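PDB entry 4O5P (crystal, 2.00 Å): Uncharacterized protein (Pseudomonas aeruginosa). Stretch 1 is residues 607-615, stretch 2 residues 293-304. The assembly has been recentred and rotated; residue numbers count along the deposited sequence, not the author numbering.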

# COMPACT_ATOMS: atom_id res chain seq x y z
N LEU A 607 -4.37 14.82 -7.57
CA LEU A 607 -4.13 13.53 -6.90
C LEU A 607 -3.02 13.62 -5.85
O LEU A 607 -2.86 12.72 -5.02
CB LEU A 607 -3.79 12.42 -7.91
CG LEU A 607 -4.92 11.92 -8.81
CD1 LEU A 607 -4.43 10.80 -9.72
CD2 LEU A 607 -6.12 11.45 -7.98
N GLY A 608 -2.25 14.70 -5.89
CA GLY A 608 -1.24 14.95 -4.88
C GLY A 608 -0.09 13.96 -4.86
O GLY A 608 0.28 13.44 -3.79
N GLY A 609 0.52 13.73 -6.02
CA GLY A 609 1.62 12.79 -6.08
C GLY A 609 2.68 13.16 -7.11
O GLY A 609 2.50 14.06 -7.92
N THR A 610 3.80 12.44 -7.07
CA THR A 610 4.88 12.64 -8.01
C THR A 610 4.67 11.67 -9.17
O THR A 610 4.05 10.61 -8.98
CB THR A 610 6.22 12.36 -7.33
OG1 THR A 610 6.48 13.39 -6.36
CG2 THR A 610 7.37 12.28 -8.34
N VAL A 611 5.16 12.03 -10.35
CA VAL A 611 5.15 11.16 -11.53
C VAL A 611 6.52 11.23 -12.22
O VAL A 611 7.07 12.33 -12.41
CB VAL A 611 4.08 11.58 -12.56
CG1 VAL A 611 4.19 10.70 -13.80
CG2 VAL A 611 2.66 11.56 -11.96
N PHE A 612 7.05 10.06 -12.58
CA PHE A 612 8.35 9.93 -13.23
C PHE A 612 8.20 9.40 -14.65
O PHE A 612 7.16 8.84 -15.00
CB PHE A 612 9.21 8.88 -12.52
CG PHE A 612 9.52 9.19 -11.10
CD1 PHE A 612 10.47 10.16 -10.78
CD2 PHE A 612 8.88 8.51 -10.08
CE1 PHE A 612 10.76 10.44 -9.46
CE2 PHE A 612 9.17 8.78 -8.76
CZ PHE A 612 10.12 9.74 -8.45
N LEU A 613 9.28 9.53 -15.43
CA LEU A 613 9.50 8.80 -16.68
C LEU A 613 10.72 7.90 -16.49
O LEU A 613 11.66 8.27 -15.79
CB LEU A 613 9.79 9.78 -17.82
CG LEU A 613 8.61 10.48 -18.48
CD1 LEU A 613 9.09 11.37 -19.62
CD2 LEU A 613 7.64 9.45 -18.97
N ILE A 614 10.73 6.73 -17.12
CA ILE A 614 11.90 5.85 -17.05
C ILE A 614 12.80 6.05 -18.28
O ILE A 614 12.38 6.65 -19.28
CB ILE A 614 11.51 4.37 -16.93
CG1 ILE A 614 10.75 3.93 -18.18
CG2 ILE A 614 10.67 4.12 -15.66
CD1 ILE A 614 10.28 2.50 -18.11
N ASN A 615 14.02 5.53 -18.21
CA ASN A 615 15.02 5.78 -19.24
C ASN A 615 14.92 4.76 -20.37
O ASN A 615 14.80 3.57 -20.11
CB ASN A 615 16.42 5.72 -18.62
CG ASN A 615 17.53 5.94 -19.62
OD1 ASN A 615 18.17 5.00 -20.08
ND2 ASN A 615 17.75 7.20 -19.99
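Stretch 2, residues 293-304: PFAAGHMDWADD

A beta bulge breaks the register between these two antiparallel strands: G609 pairs with M299, but V611 pairs with A296, so stretch 2 spends one residue more than stretch 1 in covering the same span. Strand 294-299 runs against strand 609-614 with 149° between their N-to-C directions and a closest axial approach of 4.4 Å. Beyond it, 300-302 adopt helical phi/psi, and A302 N bonds back to M299 O at 2.9 Å.

Five backbone hydrogen bonds hold the stretches together. F612 and A295 form a reciprocal pair, A295 N to F612 O at 2.9 Å and F612 N to A295 O at 2.8 Å, both nearly straight. At the bulge, T610 O accepts from G297 N at 2.8 Å while T610 N donates to H298 O at 2.9 Å, so one residue of stretch 1 serves two consecutive residues of stretch 2. D300 N closes the ladder on G608 O at 2.8 Å.

Glycine suits the bulge: a CB on G297 would lie 2.6 Å from F612 CE2, and its absence lets that ring atom come within 3.6 Å of G297 CA. G608 has positive phi, and a CB there would fall 3.1 Å from D300 OD2.

V611, L613, F294 and A296 direct their side chains to one face of the sheet, where L613 CD2 meets the edge of the F294 ring, 3.6 Å from F294 CD1. F612 and A295 share the other face, with F612 CB 4.4 Å from A295 CB. I614 adds apolar contacts, its CD1 4.1 Å from P293 CB and its CG2 4.3 Å from A295 CB.

Two waters link T610 OG1 to D303: water 1 accepts from T610 OG1 (2.6 Å) and donates to D303 OD2 (2.7 Å) and H298 O (2.8 Å); water 2 donates to T610 OG1 (2.7 Å) and D303 OD1 (2.6 Å).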

# COMPACT_ATOMS: atom_id res chain seq x y z
N PRO A 293 6.18 5.54 -21.15
CA PRO A 293 5.80 4.84 -19.91
C PRO A 293 5.86 5.70 -18.63
O PRO A 293 6.90 5.69 -17.94
CB PRO A 293 6.82 3.70 -19.84
CG PRO A 293 7.04 3.32 -21.30
CD PRO A 293 6.80 4.62 -22.12
N PHE A 294 4.77 6.40 -18.31
CA PHE A 294 4.60 7.07 -17.00
C PHE A 294 4.73 6.11 -15.81
O PHE A 294 3.98 5.14 -15.69
CB PHE A 294 3.22 7.73 -16.89
CG PHE A 294 3.00 8.93 -17.79
CD1 PHE A 294 4.01 9.41 -18.62
CD2 PHE A 294 1.77 9.58 -17.79
CE1 PHE A 294 3.79 10.50 -19.45
CE2 PHE A 294 1.54 10.68 -18.61
CZ PHE A 294 2.55 11.14 -19.44
N ALA A 295 5.64 6.40 -14.90
CA ALA A 295 5.73 5.65 -13.66
C ALA A 295 5.28 6.50 -12.47
O ALA A 295 5.87 7.54 -12.19
CB ALA A 295 7.14 5.15 -13.45
N ALA A 296 4.24 6.05 -11.78
CA ALA A 296 3.79 6.73 -10.56
C ALA A 296 4.89 6.84 -9.50
O ALA A 296 5.68 5.91 -9.29
CB ALA A 296 2.58 5.99 -9.98
N GLY A 297 4.95 8.00 -8.84
CA GLY A 297 5.83 8.16 -7.70
C GLY A 297 5.00 8.34 -6.45
O GLY A 297 3.78 8.15 -6.48
N HIS A 298 5.65 8.73 -5.35
CA HIS A 298 4.99 8.87 -4.04
C HIS A 298 3.80 9.82 -3.97
O HIS A 298 3.82 10.91 -4.57
CB HIS A 298 5.99 9.38 -3.00
CG HIS A 298 7.13 8.46 -2.72
ND1 HIS A 298 7.13 7.13 -3.08
CD2 HIS A 298 8.32 8.69 -2.13
CE1 HIS A 298 8.28 6.58 -2.72
NE2 HIS A 298 9.02 7.51 -2.14
N MSE A 299 2.80 9.43 -3.19
CA MSE A 299 1.83 10.38 -2.65
C MSE A 299 2.60 11.43 -1.85
O MSE A 299 3.65 11.12 -1.25
CB MSE A 299 0.81 9.66 -1.77
CG MSE A 299 -0.21 8.86 -2.57
SE MSE A 299 -1.28 7.62 -1.48
CE MSE A 299 -2.54 7.09 -2.86
N ASP A 300 2.09 12.65 -1.82
CA ASP A 300 2.83 13.76 -1.21
C ASP A 300 3.22 13.49 0.26
O ASP A 300 4.35 13.81 0.67
CB ASP A 300 2.10 15.11 -1.39
CG ASP A 300 0.66 15.08 -0.89
OD1 ASP A 300 0.27 14.17 -0.13
OD2 ASP A 300 -0.11 16.00 -1.26
N TRP A 301 2.33 12.87 1.03
CA TRP A 301 2.63 12.67 2.45
C TRP A 301 3.74 11.65 2.68
O TRP A 301 4.35 11.60 3.76
CB TRP A 301 1.37 12.29 3.23
CG TRP A 301 0.60 11.16 2.64
CD1 TRP A 301 -0.52 11.25 1.87
CD2 TRP A 301 0.88 9.76 2.77
NE1 TRP A 301 -0.95 10.00 1.52
CE2 TRP A 301 -0.11 9.07 2.06
CE3 TRP A 301 1.88 9.02 3.42
CZ2 TRP A 301 -0.13 7.67 1.97
CZ3 TRP A 301 1.86 7.64 3.33
CH2 TRP A 301 0.85 6.98 2.62
N ALA A 302 4.00 10.84 1.64
CA ALA A 302 4.94 9.73 1.71
C ALA A 302 6.39 10.13 1.45
O ALA A 302 7.31 9.40 1.82
CB ALA A 302 4.54 8.62 0.73
N ASP A 303 6.58 11.28 0.78
CA ASP A 303 7.92 11.81 0.53
C ASP A 303 8.65 11.98 1.85
O ASP A 303 8.11 12.58 2.79
CB ASP A 303 7.84 13.15 -0.18
CG ASP A 303 7.31 13.01 -1.59
OD1 ASP A 303 7.84 12.18 -2.34
OD2 ASP A 303 6.36 13.73 -1.95
N ASP A 304 9.85 11.42 1.93
CA ASP A 304 10.69 11.49 3.14
C ASP A 304 10.05 10.94 4.41
O ASP A 304 10.55 11.16 5.51
CB ASP A 304 11.20 12.91 3.37
CG ASP A 304 12.05 13.41 2.21
OD1 ASP A 304 12.48 12.59 1.36
OD2 ASP A 304 12.30 14.64 2.15
O HOH W 1 4.99 13.40 -4.23
O HOH W 2 8.04 11.68 -4.92